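Local coordinates for protein proline dehydrogenase (Bradyrhizobium japonicum USDA 110, PDB 3HAZ) that probably oxidises proline to glutamate in two steps, joining an FAD-dependent proline dehydrogenase and an NAD-dependent aldehyde dehydrogenase in one chain, at residues K337-L342 / R389-F394; S413-Q418 / A436-R441; A322-V327 / S381-L386; V279-A284 / G310-A315. One frame throughout, in Å; residues are numbered along the deposited sequence.

Overall arrangement
Contacts 1, 2 and 4 are strand pairings in one curled parallel sheet, the FAD-bearing barrel of proline dehydrogenase, and contact 3 joins two helices packed on its outside. Contacts 1 and 2 meet where strands 390-395 and 416-420 are neighbours, their centres about 11 Å apart, and contacts 1 and 4 where strands 338-343 and 309-314 are, at about 12 Å. Contacts 2 and 4, centres about 20 Å apart, do not touch. Contact 3, centred about 9 Å from contact 1, rests on outward-facing residues of contacts 1 and 4. Contacts 1 and 4 hold the flavin, linked by a salt bridge from Arg341 NH1 to Asp280 OD1 (2.9 Å); Gln418 of contact 2 also touches FAD.

Contact 1 (K337-L342 / R389-F394); sequences KLMVRL and RIFPQF. With FAD (flavin-adenine dinucleotide), chain C.
Val340 and Ile390 form the apolar centre where strands 338-342 and 390-394, parallel neighbours in the TIM-type barrel of the proline dehydrogenase domain, lie side by side. Their side chains cross obliquely, Val340 CG2 meeting Ile390 CG2 at 3.5 Å on the face turned to the surrounding helices. Farther along this face, Leu342 brings CD2 into the plane of the Phe394 ring, at its edge, 4.0 Å from Phe394 CD1. On the face turned into the barrel, Met339 runs alongside Phe391, and the bend at its thioether (chi3 79°) sets Met339 CE 3.8 Å from Phe391 CD2. Five backbone hydrogen bonds join the strands; the straightest runs from Phe391 N to Leu338 O (2.8 Å, 177°).

Toward the polar end, a water donates to both Met339 O and Gln393 OE1, while Gln393 NE2 turns to Glu416 and Asn276. Arg341 has CG anti to its backbone N and a bend at chi3 (-63°), which lays one guanidinium face against FAD C6, 3.4 Å above the plane and offset toward the rim. Gln418 receives the NE hydrogen bond, Asp280 pairs with NH1, and Ser237 and Tyr443 take NH2, so the group's rotation is fixed. Its charge is likely to polarise the flavin. An alanine here would probably cost the flavin this cationic cover and leave Asp280 without one of its charge partners. Within the flavin the guanidinium comes closest at N5, 3.1 Å from Arg341 NH1.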
# COMPACT_ATOMS: atom_id res chain seq x y z
N LYS A 337 17.99 60.04 18.42
CA LYS A 337 17.02 59.11 18.96
C LYS A 337 16.10 58.71 17.82
O LYS A 337 15.68 59.55 17.03
CB LYS A 337 16.20 59.77 20.06
CG LYS A 337 16.92 59.97 21.38
CD LYS A 337 15.91 60.31 22.47
CE LYS A 337 16.50 60.11 23.86
NZ LYS A 337 15.45 60.14 24.91
N LEU A 338 15.79 57.42 17.74
CA LEU A 338 14.91 56.92 16.69
C LEU A 338 13.74 56.15 17.27
O LEU A 338 13.86 55.53 18.33
CB LEU A 338 15.69 56.00 15.73
CG LEU A 338 16.94 56.57 15.06
CD1 LEU A 338 17.67 55.49 14.27
CD2 LEU A 338 16.58 57.75 14.17
N MET A 339 12.62 56.21 16.58
CA MET A 339 11.48 55.36 16.90
C MET A 339 11.43 54.26 15.85
O MET A 339 11.37 54.52 14.65
CB MET A 339 10.19 56.20 16.94
CG MET A 339 10.22 57.28 18.03
SD MET A 339 8.89 58.51 17.96
CE MET A 339 7.52 57.59 18.69
N VAL A 340 11.51 53.02 16.32
CA VAL A 340 11.70 51.88 15.43
C VAL A 340 10.56 50.88 15.56
O VAL A 340 10.32 50.33 16.64
CB VAL A 340 13.02 51.18 15.75
CG1 VAL A 340 13.23 50.00 14.82
CG2 VAL A 340 14.17 52.17 15.66
N ARG A 341 9.85 50.66 14.46
CA ARG A 341 8.71 49.75 14.45
C ARG A 341 9.13 48.33 14.10
O ARG A 341 9.71 48.09 13.04
CB ARG A 341 7.65 50.21 13.45
CG ARG A 341 6.41 49.32 13.46
CD ARG A 341 5.61 49.47 12.18
NE ARG A 341 5.10 50.83 12.02
CZ ARG A 341 4.98 51.43 10.85
NH1 ARG A 341 5.34 50.80 9.74
NH2 ARG A 341 4.50 52.66 10.78
N LEU A 342 8.81 47.39 14.98
CA LEU A 342 9.06 45.98 14.71
C LEU A 342 7.77 45.32 14.27
O LEU A 342 6.75 45.39 14.97
CB LEU A 342 9.63 45.27 15.94
CG LEU A 342 10.11 43.84 15.72
CD1 LEU A 342 11.38 43.83 14.84
CD2 LEU A 342 10.35 43.14 17.05
N ARG A 389 17.84 55.29 23.64
CA ARG A 389 18.12 55.89 22.35
C ARG A 389 17.10 55.42 21.32
O ARG A 389 16.58 56.22 20.53
CB ARG A 389 19.54 55.54 21.87
CG ARG A 389 19.89 56.17 20.54
CD ARG A 389 21.35 55.95 20.17
NE ARG A 389 22.27 56.50 21.16
CZ ARG A 389 22.62 57.78 21.24
NH1 ARG A 389 22.12 58.67 20.39
NH2 ARG A 389 23.47 58.18 22.18
N ILE A 390 16.82 54.12 21.32
CA ILE A 390 15.80 53.55 20.44
C ILE A 390 14.48 53.43 21.20
O ILE A 390 14.43 52.85 22.29
CB ILE A 390 16.22 52.15 19.92
CG1 ILE A 390 17.57 52.22 19.19
CG2 ILE A 390 15.14 51.56 19.01
CD1 ILE A 390 17.58 53.13 17.97
N PHE A 391 13.42 53.98 20.62
CA PHE A 391 12.07 53.81 21.16
C PHE A 391 11.35 52.76 20.31
O PHE A 391 10.92 53.06 19.19
CB PHE A 391 11.32 55.15 21.14
CG PHE A 391 9.92 55.07 21.69
CD1 PHE A 391 9.67 55.31 23.04
CD2 PHE A 391 8.84 54.79 20.85
CE1 PHE A 391 8.38 55.25 23.55
CE2 PHE A 391 7.54 54.73 21.35
CZ PHE A 391 7.31 54.96 22.70
N PRO A 392 11.23 51.53 20.82
CA PRO A 392 10.64 50.43 20.05
C PRO A 392 9.12 50.55 19.97
O PRO A 392 8.48 50.99 20.93
CB PRO A 392 11.02 49.18 20.86
CG PRO A 392 12.06 49.62 21.86
CD PRO A 392 11.75 51.07 22.12
N GLN A 393 8.58 50.15 18.83
CA GLN A 393 7.14 50.15 18.60
C GLN A 393 6.78 48.78 18.05
O GLN A 393 7.16 48.43 16.94
CB GLN A 393 6.76 51.23 17.58
CG GLN A 393 7.35 52.61 17.86
CD GLN A 393 7.30 53.52 16.65
OE1 GLN A 393 7.98 53.30 15.65
NE2 GLN A 393 6.47 54.56 16.72
N PHE A 394 6.05 48.00 18.84
CA PHE A 394 5.76 46.63 18.47
C PHE A 394 4.38 46.55 17.84
O PHE A 394 3.37 46.58 18.54
CB PHE A 394 5.89 45.71 19.68
CG PHE A 394 7.23 45.82 20.37
CD1 PHE A 394 8.36 45.25 19.79
CD2 PHE A 394 7.36 46.50 21.57
CE1 PHE A 394 9.60 45.36 20.41
CE2 PHE A 394 8.59 46.61 22.19
CZ PHE A 394 9.71 46.04 21.61
PA FAD C . 0.29 36.83 13.38
O1A FAD C . -1.05 35.98 12.98
O2A FAD C . 0.82 36.45 14.69
O5B FAD C . 1.44 36.55 12.26
C5B FAD C . 1.10 36.74 10.92
C4B FAD C . 2.37 36.73 10.06
O4B FAD C . 3.48 35.72 10.37
C3B FAD C . 2.53 37.23 8.76
O3B FAD C . 1.99 38.51 8.45
C2B FAD C . 3.95 36.87 8.40
O2B FAD C . 4.91 37.91 8.47
C1B FAD C . 4.26 35.65 9.19
N9A FAD C . 4.01 34.36 8.58
C8A FAD C . 2.79 33.81 8.19
N7A FAD C . 3.04 32.55 7.71
C5A FAD C . 4.43 32.32 7.81
C6A FAD C . 5.30 31.15 7.45
N6A FAD C . 4.71 29.95 6.87
N1A FAD C . 6.59 31.19 7.67
C2A FAD C . 7.19 32.33 8.24
N3A FAD C . 6.36 33.46 8.58
C4A FAD C . 5.00 33.42 8.36
N1 FAD C . 4.78 44.69 7.47
C2 FAD C . 5.77 44.98 6.56
O2 FAD C . 6.31 43.98 5.79
N3 FAD C . 6.19 46.34 6.39
C4 FAD C . 5.63 47.34 7.12
O4 FAD C . 6.09 48.66 7.00
C4X FAD C . 4.60 47.04 8.08
N5 FAD C . 3.97 48.12 8.90
C5X FAD C . 2.95 47.79 9.83
C6 FAD C . 2.34 48.86 10.63
C7 FAD C . 1.32 48.54 11.57
C7M FAD C . 0.68 49.65 12.37
C8 FAD C . 0.89 47.13 11.75
C8M FAD C . -0.21 46.75 12.75
C9 FAD C . 1.49 46.11 10.98
C9A FAD C . 2.54 46.44 10.00
N10 FAD C . 3.16 45.39 9.19
C10 FAD C . 4.20 45.73 8.24
C1' FAD C . 2.89 43.94 9.44
C2' FAD C . 1.76 43.29 8.60
O2' FAD C . 0.96 44.31 8.00
C3' FAD C . 0.96 42.33 9.49
O3' FAD C . 0.07 43.07 10.32
C4' FAD C . 1.87 41.43 10.39
O4' FAD C . 2.95 40.80 9.78
C5' FAD C . 1.04 40.44 11.24
O5' FAD C . 1.72 40.02 12.42
P FAD C . 0.80 39.64 13.75
O1P FAD C . 1.80 39.31 15.04
O2P FAD C . -0.13 40.74 14.03
O3P FAD C . -0.16 38.39 13.31
O HOH W 1 8.98 55.12 13.59

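Contact 2 (S413-Q418 / A436-R441); sequences SGFEFQ and ADIAYR
Ile438 is the bump that fills the main hollow of this beta-alpha-beta unit, in which helix 425-434 links parallel strands 416-420 and 440-448. Its CD1 methyl sits in the notch where the Phe415 and Phe417 rings adjoin: Ile438 CD1 is 4.1 Å from Phe415 CZ, and it approaches the edge of the Phe417 ring, 4.2 Å from CE1. Leu406 and Leu431 of the covering helices also meet Ile438. Beside it Phe417 CB lies 4.0 Å from Tyr440 CB, but the Tyr440 ring leads away to meet Tyr428. Backbone hydrogen bonds run from Phe417 N to Ala439 O and from Arg441 N to Phe417 O; a water spans Phe415 O and Ala439 N.

Toward the barrel interior the hollow is polar. Glu416 takes the crowded chi1 position (73°), and Arg441 bends at chi3 to grip the carboxylate side-on in a salt bridge. Arg441 NH1 turns to Arg233 O and Ser193. The bond from Arg441 NE to the syn lone pair of Glu416 OE2 is 2.8 Å long, and Arg441 NH2 reaches Glu416 OE1 at 3.1 Å. Gln393 NE2 is a further donor to OE2, whose anti lone pair is taken by Gln418 NE2, at 2.8 Å and 172°.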
# COMPACT_ATOMS: atom_id res chain seq x y z
N SER A 413 7.50 51.50 30.21
CA SER A 413 8.06 52.77 29.76
C SER A 413 9.06 52.62 28.62
O SER A 413 9.84 51.67 28.57
CB SER A 413 8.73 53.48 30.94
OG SER A 413 9.80 52.70 31.45
N GLY A 414 9.06 53.59 27.72
CA GLY A 414 10.09 53.69 26.69
C GLY A 414 9.82 52.85 25.46
O GLY A 414 10.71 52.66 24.64
N PHE A 415 8.60 52.34 25.34
CA PHE A 415 8.17 51.63 24.14
C PHE A 415 6.65 51.74 23.99
O PHE A 415 5.95 52.21 24.89
CB PHE A 415 8.60 50.15 24.19
CG PHE A 415 7.85 49.32 25.19
CD1 PHE A 415 6.77 48.54 24.79
CD2 PHE A 415 8.21 49.32 26.53
CE1 PHE A 415 6.07 47.78 25.71
CE2 PHE A 415 7.51 48.56 27.46
CZ PHE A 415 6.44 47.79 27.05
N GLU A 416 6.14 51.33 22.83
CA GLU A 416 4.69 51.28 22.63
C GLU A 416 4.35 50.03 21.82
O GLU A 416 5.23 49.38 21.25
CB GLU A 416 4.20 52.54 21.89
CG GLU A 416 4.59 52.55 20.40
CD GLU A 416 4.23 53.84 19.68
OE1 GLU A 416 3.94 54.85 20.36
OE2 GLU A 416 4.25 53.85 18.43
N PHE A 417 3.06 49.70 21.80
CA PHE A 417 2.55 48.73 20.85
C PHE A 417 1.85 49.51 19.72
O PHE A 417 1.54 50.69 19.87
CB PHE A 417 1.57 47.77 21.52
CG PHE A 417 2.22 46.83 22.50
CD1 PHE A 417 2.17 47.08 23.86
CD2 PHE A 417 2.91 45.71 22.05
CE1 PHE A 417 2.78 46.23 24.77
CE2 PHE A 417 3.52 44.85 22.95
CZ PHE A 417 3.46 45.11 24.31
N GLN A 418 1.61 48.84 18.60
CA GLN A 418 0.84 49.45 17.52
C GLN A 418 -0.17 48.49 16.93
O GLN A 418 -0.03 47.26 17.04
CB GLN A 418 1.74 49.96 16.40
CG GLN A 418 2.83 50.90 16.84
CD GLN A 418 3.58 51.48 15.67
OE1 GLN A 418 3.61 50.88 14.59
NE2 GLN A 418 4.18 52.66 15.86
N ALA A 436 -2.21 50.20 33.13
CA ALA A 436 -2.50 51.62 32.92
C ALA A 436 -1.36 52.38 32.26
O ALA A 436 -1.60 53.39 31.59
CB ALA A 436 -2.88 52.29 34.25
N ASP A 437 -0.13 51.91 32.44
CA ASP A 437 1.03 52.62 31.89
C ASP A 437 1.31 52.27 30.43
O ASP A 437 2.19 52.85 29.80
CB ASP A 437 2.27 52.34 32.74
CG ASP A 437 2.19 52.97 34.12
OD1 ASP A 437 1.35 53.88 34.31
OD2 ASP A 437 2.96 52.56 35.01
N ILE A 438 0.55 51.32 29.90
CA ILE A 438 0.81 50.84 28.54
C ILE A 438 0.33 51.81 27.47
O ILE A 438 -0.75 52.39 27.57
CB ILE A 438 0.20 49.44 28.32
CG1 ILE A 438 1.14 48.37 28.87
CG2 ILE A 438 -0.06 49.19 26.85
CD1 ILE A 438 2.56 48.48 28.34
N ALA A 439 1.16 52.01 26.46
CA ALA A 439 0.81 52.86 25.33
C ALA A 439 0.67 52.03 24.06
O ALA A 439 1.46 51.12 23.81
CB ALA A 439 1.85 53.95 25.14
N TYR A 440 -0.35 52.34 23.27
CA TYR A 440 -0.46 51.79 21.93
C TYR A 440 -0.95 52.83 20.93
O TYR A 440 -1.82 53.65 21.22
CB TYR A 440 -1.33 50.53 21.89
CG TYR A 440 -2.78 50.71 22.25
CD1 TYR A 440 -3.22 50.59 23.56
CD2 TYR A 440 -3.73 50.94 21.26
CE1 TYR A 440 -4.56 50.74 23.89
CE2 TYR A 440 -5.07 51.07 21.57
CZ TYR A 440 -5.48 50.97 22.88
OH TYR A 440 -6.82 51.11 23.18
N ARG A 441 -0.35 52.80 19.75
CA ARG A 441 -0.66 53.71 18.66
C ARG A 441 -1.61 53.02 17.70
O ARG A 441 -1.42 51.86 17.33
CB ARG A 441 0.63 54.09 17.93
CG ARG A 441 0.45 55.08 16.79
CD ARG A 441 1.81 55.47 16.21
NE ARG A 441 2.73 55.86 17.26
CZ ARG A 441 2.97 57.12 17.62
NH1 ARG A 441 2.34 58.11 17.00
NH2 ARG A 441 3.82 57.38 18.60
O HOH W 2 4.01 51.40 27.00

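Contact 3 (A322-V327 / S381-L386)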
# COMPACT_ATOMS: atom_id res chain seq x y z
N ALA A 322 20.31 41.82 12.14
CA ALA A 322 21.41 42.62 11.59
C ALA A 322 20.94 44.03 11.21
O ALA A 322 21.70 44.99 11.33
CB ALA A 322 22.04 41.91 10.39
N VAL A 323 19.70 44.14 10.75
CA VAL A 323 19.14 45.46 10.45
C VAL A 323 19.08 46.30 11.73
O VAL A 323 19.36 47.50 11.72
CB VAL A 323 17.73 45.34 9.83
CG1 VAL A 323 17.12 46.72 9.65
CG2 VAL A 323 17.79 44.59 8.49
N ILE A 324 18.71 45.65 12.83
CA ILE A 324 18.64 46.33 14.12
C ILE A 324 20.02 46.84 14.54
O ILE A 324 20.15 47.97 15.00
CB ILE A 324 18.02 45.43 15.19
CG1 ILE A 324 16.53 45.21 14.88
CG2 ILE A 324 18.17 46.05 16.58
CD1 ILE A 324 15.85 44.24 15.82
N ASP A 325 21.05 46.01 14.36
CA ASP A 325 22.42 46.43 14.64
C ASP A 325 22.78 47.66 13.82
O ASP A 325 23.39 48.60 14.32
CB ASP A 325 23.42 45.32 14.33
CG ASP A 325 23.30 44.13 15.27
OD1 ASP A 325 22.78 44.29 16.40
OD2 ASP A 325 23.76 43.03 14.90
N TYR A 326 22.41 47.63 12.54
CA TYR A 326 22.72 48.70 11.60
C TYR A 326 22.01 49.99 11.99
O TYR A 326 22.60 51.08 11.97
CB TYR A 326 22.32 48.28 10.17
CG TYR A 326 22.53 49.36 9.13
CD1 TYR A 326 23.75 49.52 8.50
CD2 TYR A 326 21.49 50.21 8.77
CE1 TYR A 326 23.94 50.50 7.54
CE2 TYR A 326 21.66 51.19 7.82
CZ TYR A 326 22.89 51.34 7.21
OH TYR A 326 23.07 52.32 6.26
N VAL A 327 20.74 49.87 12.35
CA VAL A 327 19.95 51.02 12.74
C VAL A 327 20.49 51.65 14.02
O VAL A 327 20.57 52.88 14.13
CB VAL A 327 18.45 50.67 12.91
CG1 VAL A 327 17.68 51.84 13.50
CG2 VAL A 327 17.86 50.27 11.57
N SER A 381 13.34 41.66 22.23
CA SER A 381 14.26 41.67 23.36
C SER A 381 15.45 42.57 23.04
O SER A 381 15.87 43.39 23.85
CB SER A 381 14.73 40.25 23.66
OG SER A 381 15.67 40.23 24.72
N LYS A 382 15.97 42.42 21.83
CA LYS A 382 17.10 43.21 21.36
C LYS A 382 16.76 44.70 21.39
O LYS A 382 17.54 45.51 21.90
CB LYS A 382 17.44 42.79 19.93
CG LYS A 382 18.84 43.12 19.45
CD LYS A 382 19.09 42.41 18.13
CE LYS A 382 20.33 42.93 17.43
NZ LYS A 382 21.56 42.62 18.20
N LEU A 383 15.61 45.07 20.83
CA LEU A 383 15.22 46.48 20.78
C LEU A 383 15.01 47.08 22.17
O LEU A 383 15.37 48.22 22.41
CB LEU A 383 13.97 46.66 19.92
CG LEU A 383 14.21 46.62 18.41
CD1 LEU A 383 12.89 46.40 17.67
CD2 LEU A 383 14.91 47.90 17.93
N LEU A 384 14.42 46.30 23.07
CA LEU A 384 14.15 46.80 24.41
C LEU A 384 15.44 47.20 25.12
O LEU A 384 15.47 48.16 25.89
CB LEU A 384 13.38 45.76 25.24
CG LEU A 384 11.91 45.59 24.87
CD1 LEU A 384 11.32 44.35 25.53
CD2 LEU A 384 11.09 46.84 25.22
N ALA A 385 16.51 46.46 24.86
CA ALA A 385 17.79 46.72 25.50
C ALA A 385 18.52 47.89 24.84
O ALA A 385 19.58 48.31 25.31
CB ALA A 385 18.67 45.47 25.48
N LEU A 386 17.94 48.42 23.76
CA LEU A 386 18.51 49.58 23.07
C LEU A 386 17.85 50.90 23.50
O LEU A 386 18.23 51.98 23.05
CB LEU A 386 18.44 49.39 21.54
CG LEU A 386 19.30 48.26 20.96
CD1 LEU A 386 19.10 48.10 19.45
CD2 LEU A 386 20.77 48.47 21.29
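Segments 322-327, helical throughout, and 381-386, from the end part of helix 369-384, approach most closely in backbone at Ile324 and Leu383, whose CA atoms are 7.5 Å apart, so side chains alone make the contact. Ile324 points toward the other segment and divides its branches among three partners. With CG1 beside the backbone N (chi1 -68°), Ile324 CD1 reaches Leu383 CG at 3.9 Å. The other branch, Ile324 CG2, meets Leu386 CD1 at 3.6 Å and Lys382 CE at 3.9 Å. Lys382 slides past Ile324 in the opposite direction, stretched out until chi4 (65°) turns its ammonium aside. That last bend puts Lys382 NZ 2.7 Å from Asp325 OD1, on the syn lone pair, in a salt bridge on the solvent side. An alanine at Lys382 would remove the charge partner of Asp325 and would probably leave the CG2 branch of Ile324 less well covered.

Helices 320-333 and 369-384 are neighbours on the outside of the TIM-type barrel. Beneath the contact Ile324 rests on Ile313 of strand 309-314, and Leu383 on Val340 and Leu342 of strand 338-343; Val323 and Tyr326, on another side of the first helix, pack against helix 287-298.

Contact 4 (V279-A284 / G310-A315). With FAD (flavin-adenine dinucleotide), chain C.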
# COMPACT_ATOMS: atom_id res chain seq x y z
N VAL A 279 9.40 55.22 7.99
CA VAL A 279 9.57 54.61 6.67
C VAL A 279 9.21 53.12 6.70
O VAL A 279 9.87 52.32 7.37
CB VAL A 279 11.02 54.79 6.14
CG1 VAL A 279 11.16 54.22 4.72
CG2 VAL A 279 11.43 56.27 6.18
N ASP A 280 8.15 52.76 5.98
CA ASP A 280 7.69 51.37 5.98
C ASP A 280 8.74 50.45 5.38
O ASP A 280 9.61 50.89 4.62
CB ASP A 280 6.39 51.24 5.17
CG ASP A 280 5.18 51.81 5.91
OD1 ASP A 280 5.26 52.10 7.13
OD2 ASP A 280 4.12 51.97 5.25
N ALA A 281 8.66 49.17 5.72
CA ALA A 281 9.53 48.16 5.13
C ALA A 281 8.75 47.42 4.06
O ALA A 281 7.59 47.05 4.27
CB ALA A 281 10.03 47.21 6.19
N GLU A 282 9.38 47.20 2.91
CA GLU A 282 8.70 46.57 1.78
C GLU A 282 9.37 45.24 1.42
O GLU A 282 9.76 44.49 2.31
CB GLU A 282 8.64 47.56 0.60
CG GLU A 282 7.96 48.88 1.02
CD GLU A 282 7.77 49.87 -0.11
OE1 GLU A 282 6.86 49.67 -0.95
OE2 GLU A 282 8.50 50.88 -0.14
N GLU A 283 9.49 44.94 0.13
CA GLU A 283 10.02 43.63 -0.27
C GLU A 283 11.48 43.45 0.12
O GLU A 283 12.23 44.42 0.26
CB GLU A 283 9.84 43.39 -1.77
CG GLU A 283 8.41 43.48 -2.26
CD GLU A 283 7.95 44.91 -2.53
OE1 GLU A 283 8.68 45.86 -2.20
OE2 GLU A 283 6.85 45.08 -3.09
N ALA A 284 11.89 42.19 0.27
CA ALA A 284 13.25 41.87 0.68
C ALA A 284 14.30 42.39 -0.29
O ALA A 284 15.40 42.75 0.13
CB ALA A 284 13.40 40.36 0.88
N GLY A 310 12.17 57.41 12.03
CA GLY A 310 12.27 55.98 12.22
C GLY A 310 11.90 55.14 11.01
O GLY A 310 11.62 55.67 9.92
N LEU A 311 11.89 53.83 11.22
CA LEU A 311 11.63 52.88 10.14
C LEU A 311 11.06 51.60 10.71
O LEU A 311 11.19 51.32 11.91
CB LEU A 311 12.92 52.56 9.40
CG LEU A 311 13.77 51.45 10.02
CD1 LEU A 311 14.83 50.96 9.04
CD2 LEU A 311 14.41 51.91 11.32
N ALA A 312 10.45 50.81 9.84
CA ALA A 312 9.95 49.49 10.21
C ALA A 312 11.01 48.44 9.87
O ALA A 312 11.75 48.59 8.89
CB ALA A 312 8.65 49.18 9.49
N ILE A 313 11.07 47.39 10.68
CA ILE A 313 11.95 46.25 10.46
C ILE A 313 11.13 44.97 10.56
O ILE A 313 10.41 44.75 11.54
CB ILE A 313 13.09 46.21 11.49
CG1 ILE A 313 13.90 47.52 11.45
CG2 ILE A 313 14.00 45.02 11.25
CD1 ILE A 313 14.85 47.67 12.63
N GLN A 314 11.25 44.12 9.54
CA GLN A 314 10.44 42.90 9.45
C GLN A 314 11.16 41.69 10.06
O GLN A 314 12.17 41.21 9.53
CB GLN A 314 10.09 42.61 7.99
CG GLN A 314 9.34 43.73 7.27
CD GLN A 314 9.76 43.85 5.81
OE1 GLN A 314 10.94 43.78 5.48
NE2 GLN A 314 8.78 44.02 4.92
N ALA A 315 10.62 41.19 11.16
CA ALA A 315 11.22 40.07 11.86
C ALA A 315 11.09 38.75 11.10
O ALA A 315 11.77 37.79 11.43
CB ALA A 315 10.63 39.94 13.26
PA FAD C . 0.29 36.83 13.38
O1A FAD C . -1.05 35.98 12.98
O2A FAD C . 0.82 36.45 14.69
O5B FAD C . 1.44 36.55 12.26
C5B FAD C . 1.10 36.74 10.92
C4B FAD C . 2.37 36.73 10.06
O4B FAD C . 3.48 35.72 10.37
C3B FAD C . 2.53 37.23 8.76
O3B FAD C . 1.99 38.51 8.45
C2B FAD C . 3.95 36.87 8.40
O2B FAD C . 4.91 37.91 8.47
C1B FAD C . 4.26 35.65 9.19
N9A FAD C . 4.01 34.36 8.58
C8A FAD C . 2.79 33.81 8.19
N7A FAD C . 3.04 32.55 7.71
C5A FAD C . 4.43 32.32 7.81
C6A FAD C . 5.30 31.15 7.45
N6A FAD C . 4.71 29.95 6.87
N1A FAD C . 6.59 31.19 7.67
C2A FAD C . 7.19 32.33 8.24
N3A FAD C . 6.36 33.46 8.58
C4A FAD C . 5.00 33.42 8.36
N1 FAD C . 4.78 44.69 7.47
C2 FAD C . 5.77 44.98 6.56
O2 FAD C . 6.31 43.98 5.79
N3 FAD C . 6.19 46.34 6.39
C4 FAD C . 5.63 47.34 7.12
O4 FAD C . 6.09 48.66 7.00
C4X FAD C . 4.60 47.04 8.08
N5 FAD C . 3.97 48.12 8.90
C5X FAD C . 2.95 47.79 9.83
C6 FAD C . 2.34 48.86 10.63
C7 FAD C . 1.32 48.54 11.57
C7M FAD C . 0.68 49.65 12.37
C8 FAD C . 0.89 47.13 11.75
C8M FAD C . -0.21 46.75 12.75
C9 FAD C . 1.49 46.11 10.98
C9A FAD C . 2.54 46.44 10.00
N10 FAD C . 3.16 45.39 9.19
C10 FAD C . 4.20 45.73 8.24
C1' FAD C . 2.89 43.94 9.44
C2' FAD C . 1.76 43.29 8.60
O2' FAD C . 0.96 44.31 8.00
C3' FAD C . 0.96 42.33 9.49
O3' FAD C . 0.07 43.07 10.32
C4' FAD C . 1.87 41.43 10.39
O4' FAD C . 2.95 40.80 9.78
C5' FAD C . 1.04 40.44 11.24
O5' FAD C . 1.72 40.02 12.42
P FAD C . 0.80 39.64 13.75
O1P FAD C . 1.80 39.31 15.04
O2P FAD C . -0.13 40.74 14.03
O3P FAD C . -0.16 38.39 13.31
O HOH W 3 11.79 50.34 6.74
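One side-chain nitrogen, Gln314 NE2, makes two nearly straight hydrogen bonds here: it donates to FAD O2 at 2.6 Å (173°) and to Glu282 O at 2.8 Å (166°). It thereby ties the end of barrel strand 309-314 both to the flavin and to the loop that follows strand 276-279. Chi2 of Gln314, 144° and so some way off the anti position, carries the amide there, with Glu282 O nearly in its plane, and Gln314 OE1 accepts a hydrogen bond from Gln317 NE2. The bend also presses the amide on Ala281, whose CB lies 3.4 Å from Gln314 CD.

Parallel pairing accounts for the other end of the contact. Val279 N donates to Gly310 O, and Ala312 N to Val279 O, each at 3.0 Å; then the 279-284 segment leaves the sheet and its backbone turns to the cofactor. Ala281 N donates to FAD O4 at 2.9 Å, and Ala281 O accepts from FAD N3 at 2.6 Å, so a single residue reads two adjacent positions of the pyrimidine ring. Ala312 adds an apolar touch, its CB 3.6 Å from FAD O4. Asp280, held by Lys239 and Arg341, sets its CB beside the same oxygen.

Donors at O2 and O4 with an acceptor at N3 match the pyrimidine edge of the isoalloxazine, fixing how the ring sits at the mouth of the TIM-type barrel. Donation to both carbonyls would probably draw electron density toward this edge and so make the flavin readier to accept electrons from proline.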